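PDB 2P3E: diaminopimelate decarboxylase from Aquifex aeolicus, which probably catalyses the pyridoxal-phosphate-dependent decarboxylation of meso-diaminopimelate to L-lysine, which completes lysine synthesis by the diaminopimelate route. Local coordinates for residues I317-S320 / Y325-I328; A341-P346 / R358-V363. All coordinates share one frame; numbering follows the deposited sequence.

In the fold
Both contacts are largely buried and belong to the beta domain that accompanies the pyridoxal-binding barrel. They share no helix or strand. The centre of contact 1 lies about 15 Å from the centre of the chain, beside the probable substrate site. It joins the start of helix 318-322 to the loop before strand 328-330, through polar side chains, a proline ring and a water. The centre of contact 2 lies further out, about 26 Å from that of the chain. It pairs strand 338-344 with strand 358-361 through backbone bonds and aliphatic packing. The two meet directly: R358 NH1 of contact 2 is hydrogen-bonded to H326 O of contact 1, and R358 makes a cation-pi contact with Y325.

Contact 1: residues I317-S320 / Y325-I328; sequences IRPS and YHHI
R318 and H326 make the polar part of this contact. Their side chains cross at about a right angle. NH1 of R318 comes within 3.0 Å of NE2 of H326, which lies at the edge of the guanidinium and in its plane. The imidazole itself is turned 70° from that plane. The R318 chain bends at chi3 (71°), and this bend brings NH1 back to the histidine. Water 1 joins the same segments: it accepts from NH1 of R318 at 3.0 Å and donates to the backbone O of Y325 at 2.9 Å. The other ring nitrogen, H326 ND1, is hydrogen-bonded to L372 O, which helps to fix the rotation of the ring. Within 325-328, Y325 OH and H327 ND1 form a hydrogen bond of 2.9 Å.

Van der Waals contacts complete the interface. CD of R318 lies in the imidazole plane, at the ring edge, 3.7 Å from NE2 of H326. CG of P319 packs against CD2 of H326 at 3.9 Å. Y249 meets the H326 ring edge-to-face.

A leucine in place of R318 would probably leave water 1 without its guanidinium donor and deprive H326 NE2 of its polar neighbour.

The side chains of R282 and Y322 lie close to R318, and all three probably bind substrate, by analogy with related enzymes. The two arginines are consistent with a pocket for a substrate carboxylate. The arrangement is thus consistent with the substrate site of a class-II, alanine-racemase-like decarboxylase, where the beta domain faces the pyridoxal-binding barrel.

Contact 2: residues A341-P346 / R358-V363; sequences ADIVGP and REIEEV
A341 and R358 form one antiparallel, hydrogen-bonded pair, where strands 341-344 and 358-361 meet with their directions 84° apart. The pair belongs to the mixed sheet of the beta domain, in which strand 338-344 lies between strands 304-309 and 358-361. A341 N donates to R358 O at 2.9 Å. R358 N donates back to A341 O at 2.8 Å, and this bond is nearly straight (170°). With so large an angle between them, the two strands part after this bridge.

Side chains make the contact where the backbones separate. A341 and R358 start on the same face of the sheet. CG of R358 is anti to its backbone N (chi1 -174°), and the chain then folds at chi2 and chi3 and carries the guanidinium off to H326 O, to which NH1 is hydrogen-bonded. I360 supplies the apolar partner on its strand. Its CG2 branch approaches CB of A341 loosely, at 4.4 Å. I307 of strand 304-309 touches both A341 and I360, while I328 touches I343 and I360, and strands 304-309 and 328-330 thus also contribute to the cluster. The I343 and I360 side chains reach toward each other tip to tip, CD1 of I343 lying 3.8 Å from CD1 of I360.

Contact 1: residues I317-S320 / Y325-I328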
loop_
_atom_site.group_PDB
_atom_site.type_symbol
_atom_site.label_atom_id
_atom_site.label_comp_id
_atom_site.label_asym_id
_atom_site.label_seq_id
_atom_site.Cartn_x
_atom_site.Cartn_y
_atom_site.Cartn_z
ATOM N N ILE B 317 -1.444 -6.361 -3.282
ATOM C CA ILE B 317 -2.363 -5.275 -3.624
ATOM C C ILE B 317 -2.824 -5.303 -5.088
ATOM O O ILE B 317 -3.759 -4.602 -5.454
ATOM C CB ILE B 317 -1.712 -3.905 -3.279
ATOM C CG1 ILE B 317 -2.791 -2.827 -3.033
ATOM C CG2 ILE B 317 -0.665 -3.515 -4.350
ATOM C CD1 ILE B 317 -2.210 -1.525 -2.368
ATOM N N ARG B 318 -2.160 -6.100 -5.929
ATOM C CA ARG B 318 -2.357 -6.000 -7.385
ATOM C C ARG B 318 -3.824 -6.248 -7.836
ATOM O O ARG B 318 -4.338 -5.473 -8.654
ATOM C CB ARG B 318 -1.358 -6.888 -8.142
ATOM C CG ARG B 318 0.126 -6.550 -7.841
ATOM C CD ARG B 318 1.088 -7.298 -8.771
ATOM N NE ARG B 318 1.030 -6.768 -10.131
ATOM C CZ ARG B 318 0.480 -7.394 -11.172
ATOM N NH1 ARG B 318 -0.065 -8.598 -11.039
ATOM N NH2 ARG B 318 0.489 -6.814 -12.362
ATOM N N PRO B 319 -4.487 -7.330 -7.342
ATOM C CA PRO B 319 -5.903 -7.523 -7.717
ATOM C C PRO B 319 -6.774 -6.299 -7.381
ATOM O O PRO B 319 -7.488 -5.803 -8.254
ATOM C CB PRO B 319 -6.321 -8.739 -6.890
ATOM C CG PRO B 319 -5.035 -9.519 -6.745
ATOM C CD PRO B 319 -4.011 -8.453 -6.505
ATOM N N SER B 320 -6.657 -5.800 -6.154
ATOM C CA SER B 320 -7.469 -4.679 -5.668
ATOM C C SER B 320 -7.298 -3.407 -6.492
ATOM O O SER B 320 -8.286 -2.801 -6.918
ATOM C CB SER B 320 -7.133 -4.376 -4.202
ATOM O OG SER B 320 -7.952 -3.319 -3.715
ATOM N N TYR B 325 -4.996 -10.161 -12.569
ATOM C CA TYR B 325 -5.208 -11.589 -12.464
ATOM C C TYR B 325 -3.974 -12.265 -11.839
ATOM O O TYR B 325 -2.845 -12.175 -12.365
ATOM C CB TYR B 325 -5.496 -12.199 -13.862
ATOM C CG TYR B 325 -5.816 -13.682 -13.817
ATOM C CD1 TYR B 325 -7.133 -14.143 -13.943
ATOM C CD2 TYR B 325 -4.810 -14.628 -13.601
ATOM C CE1 TYR B 325 -7.426 -15.498 -13.859
ATOM C CE2 TYR B 325 -5.098 -15.988 -13.538
ATOM C CZ TYR B 325 -6.404 -16.410 -13.668
ATOM O OH TYR B 325 -6.674 -17.750 -13.594
ATOM N N HIS B 326 -4.207 -12.944 -10.723
ATOM C CA HIS B 326 -3.280 -13.927 -10.171
ATOM C C HIS B 326 -4.001 -15.281 -10.119
ATOM O O HIS B 326 -5.120 -15.369 -9.620
ATOM C CB HIS B 326 -2.839 -13.531 -8.753
ATOM C CG HIS B 326 -1.882 -12.378 -8.726
ATOM N ND1 HIS B 326 -0.524 -12.541 -8.558
ATOM C CD2 HIS B 326 -2.090 -11.043 -8.860
ATOM C CE1 HIS B 326 0.070 -11.357 -8.604
ATOM N NE2 HIS B 326 -0.858 -10.433 -8.780
ATOM N N HIS B 327 -3.348 -16.309 -10.639
ATOM C CA HIS B 327 -3.875 -17.668 -10.586
ATOM C C HIS B 327 -3.880 -18.155 -9.135
ATOM O O HIS B 327 -2.904 -17.961 -8.397
ATOM C CB HIS B 327 -3.067 -18.595 -11.492
ATOM C CG HIS B 327 -3.793 -19.854 -11.885
ATOM N ND1 HIS B 327 -4.997 -19.843 -12.549
ATOM C CD2 HIS B 327 -3.466 -21.160 -11.720
ATOM C CE1 HIS B 327 -5.397 -21.089 -12.762
ATOM N NE2 HIS B 327 -4.478 -21.908 -12.281
ATOM N N ILE B 328 -5.010 -18.735 -8.721
ATOM C CA ILE B 328 -5.174 -19.228 -7.345
ATOM C C ILE B 328 -5.590 -20.710 -7.375
ATOM O O ILE B 328 -6.580 -21.061 -8.026
ATOM C CB ILE B 328 -6.198 -18.393 -6.526
ATOM C CG1 ILE B 328 -5.780 -16.898 -6.519
ATOM C CG2 ILE B 328 -6.327 -18.943 -5.103
ATOM C CD1 ILE B 328 -6.707 -15.975 -5.744
HETATM O O HOH W 1 -1.719 -9.673 -13.302
#

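Contact 2: residues A341-P346 / R358-V363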
loop_
_atom_site.group_PDB
_atom_site.type_symbol
_atom_site.label_atom_id
_atom_site.label_comp_id
_atom_site.label_asym_id
_atom_site.label_seq_id
_atom_site.Cartn_x
_atom_site.Cartn_y
_atom_site.Cartn_z
ATOM N N ALA B 341 -16.397 -18.199 -7.174
ATOM C CA ALA B 341 -16.311 -17.507 -5.892
ATOM C C ALA B 341 -15.540 -16.200 -5.990
ATOM O O ALA B 341 -14.703 -16.022 -6.889
ATOM C CB ALA B 341 -15.654 -18.423 -4.847
ATOM N N ASP B 342 -15.861 -15.280 -5.076
ATOM C CA ASP B 342 -14.989 -14.151 -4.762
ATOM C C ASP B 342 -14.053 -14.587 -3.638
ATOM O O ASP B 342 -14.504 -15.045 -2.581
ATOM C CB ASP B 342 -15.794 -12.946 -4.287
ATOM C CG ASP B 342 -16.519 -12.226 -5.418
ATOM O OD1 ASP B 342 -16.511 -12.683 -6.595
ATOM O OD2 ASP B 342 -17.076 -11.157 -5.112
ATOM N N ILE B 343 -12.750 -14.443 -3.861
ATOM C CA ILE B 343 -11.769 -14.837 -2.849
ATOM C C ILE B 343 -11.301 -13.527 -2.255
ATOM O O ILE B 343 -10.651 -12.726 -2.924
ATOM C CB ILE B 343 -10.611 -15.651 -3.458
ATOM C CG1 ILE B 343 -11.174 -16.933 -4.091
ATOM C CG2 ILE B 343 -9.523 -15.992 -2.361
ATOM C CD1 ILE B 343 -10.204 -17.627 -5.006
ATOM N N VAL B 344 -11.685 -13.290 -1.009
ATOM C CA VAL B 344 -11.556 -11.952 -0.429
ATOM C C VAL B 344 -10.770 -12.018 0.890
ATOM O O VAL B 344 -10.758 -13.047 1.558
ATOM C CB VAL B 344 -12.954 -11.325 -0.195
ATOM C CG1 VAL B 344 -13.712 -11.161 -1.543
ATOM C CG2 VAL B 344 -13.772 -12.174 0.783
ATOM N N GLY B 345 -10.147 -10.909 1.263
ATOM C CA GLY B 345 -9.267 -10.909 2.422
ATOM C C GLY B 345 -9.904 -10.351 3.675
ATOM O O GLY B 345 -11.115 -10.140 3.716
ATOM N N PRO B 346 -9.077 -10.097 4.705
ATOM C CA PRO B 346 -9.505 -9.654 6.030
ATOM C C PRO B 346 -9.746 -8.132 6.131
ATOM O O PRO B 346 -10.380 -7.674 7.084
ATOM C CB PRO B 346 -8.316 -10.062 6.920
ATOM C CG PRO B 346 -7.134 -9.916 6.027
ATOM C CD PRO B 346 -7.610 -10.245 4.623
ATOM N N ARG B 358 -14.234 -16.204 -9.688
ATOM C CA ARG B 358 -13.208 -17.126 -10.128
ATOM C C ARG B 358 -13.592 -18.568 -9.848
ATOM O O ARG B 358 -14.101 -18.890 -8.759
ATOM C CB ARG B 358 -11.870 -16.807 -9.447
ATOM C CG ARG B 358 -10.690 -17.633 -9.944
ATOM C CD ARG B 358 -10.115 -17.139 -11.302
ATOM N NE ARG B 358 -9.765 -15.710 -11.274
ATOM C CZ ARG B 358 -8.641 -15.222 -10.751
ATOM N NH1 ARG B 358 -7.730 -16.044 -10.233
ATOM N NH2 ARG B 358 -8.411 -13.905 -10.747
ATOM N N GLU B 359 -13.312 -19.435 -10.819
ATOM C CA GLU B 359 -13.510 -20.869 -10.661
ATOM C C GLU B 359 -12.415 -21.445 -9.774
ATOM O O GLU B 359 -11.219 -21.186 -9.984
ATOM C CB GLU B 359 -13.493 -21.572 -12.021
ATOM C CG GLU B 359 -14.807 -21.440 -12.792
ATOM C CD GLU B 359 -15.903 -22.389 -12.310
ATOM O OE1 GLU B 359 -15.723 -23.094 -11.280
ATOM O OE2 GLU B 359 -16.963 -22.420 -12.976
ATOM N N ILE B 360 -12.839 -22.204 -8.773
ATOM C CA ILE B 360 -11.920 -22.830 -7.841
ATOM C C ILE B 360 -12.588 -24.037 -7.196
ATOM O O ILE B 360 -13.799 -24.039 -6.975
ATOM C CB ILE B 360 -11.458 -21.833 -6.740
ATOM C CG1 ILE B 360 -10.279 -22.413 -5.949
ATOM C CG2 ILE B 360 -12.628 -21.423 -5.833
ATOM C CD1 ILE B 360 -9.634 -21.408 -4.979
ATOM N N GLU B 361 -11.786 -25.061 -6.927
ATOM C CA GLU B 361 -12.212 -26.228 -6.163
ATOM C C GLU B 361 -12.837 -25.728 -4.876
ATOM O O GLU B 361 -12.338 -24.763 -4.261
ATOM C CB GLU B 361 -10.989 -27.070 -5.849
ATOM C CG GLU B 361 -11.197 -28.553 -5.874
ATOM C CD GLU B 361 -9.888 -29.315 -5.752
ATOM O OE1 GLU B 361 -9.006 -29.185 -6.638
ATOM O OE2 GLU B 361 -9.751 -30.053 -4.764
ATOM N N GLU B 362 -13.956 -26.340 -4.493
ATOM C CA GLU B 362 -14.585 -26.035 -3.228
ATOM C C GLU B 362 -13.519 -26.283 -2.162
ATOM O O GLU B 362 -12.857 -27.333 -2.178
ATOM C CB GLU B 362 -15.805 -26.936 -2.984
ATOM C CG GLU B 362 -17.037 -26.528 -3.762
ATOM C CD GLU B 362 -18.249 -27.401 -3.470
ATOM O OE1 GLU B 362 -18.080 -28.563 -3.049
ATOM O OE2 GLU B 362 -19.377 -26.912 -3.665
ATOM N N VAL B 363 -13.309 -25.299 -1.299
ATOM C CA VAL B 363 -12.347 -25.412 -0.201
ATOM C C VAL B 363 -13.062 -25.095 1.098
ATOM O O VAL B 363 -14.067 -24.394 1.094
ATOM C CB VAL B 363 -11.127 -24.465 -0.386
ATOM C CG1 VAL B 363 -10.170 -25.022 -1.455
ATOM C CG2 VAL B 363 -11.581 -23.023 -0.715
#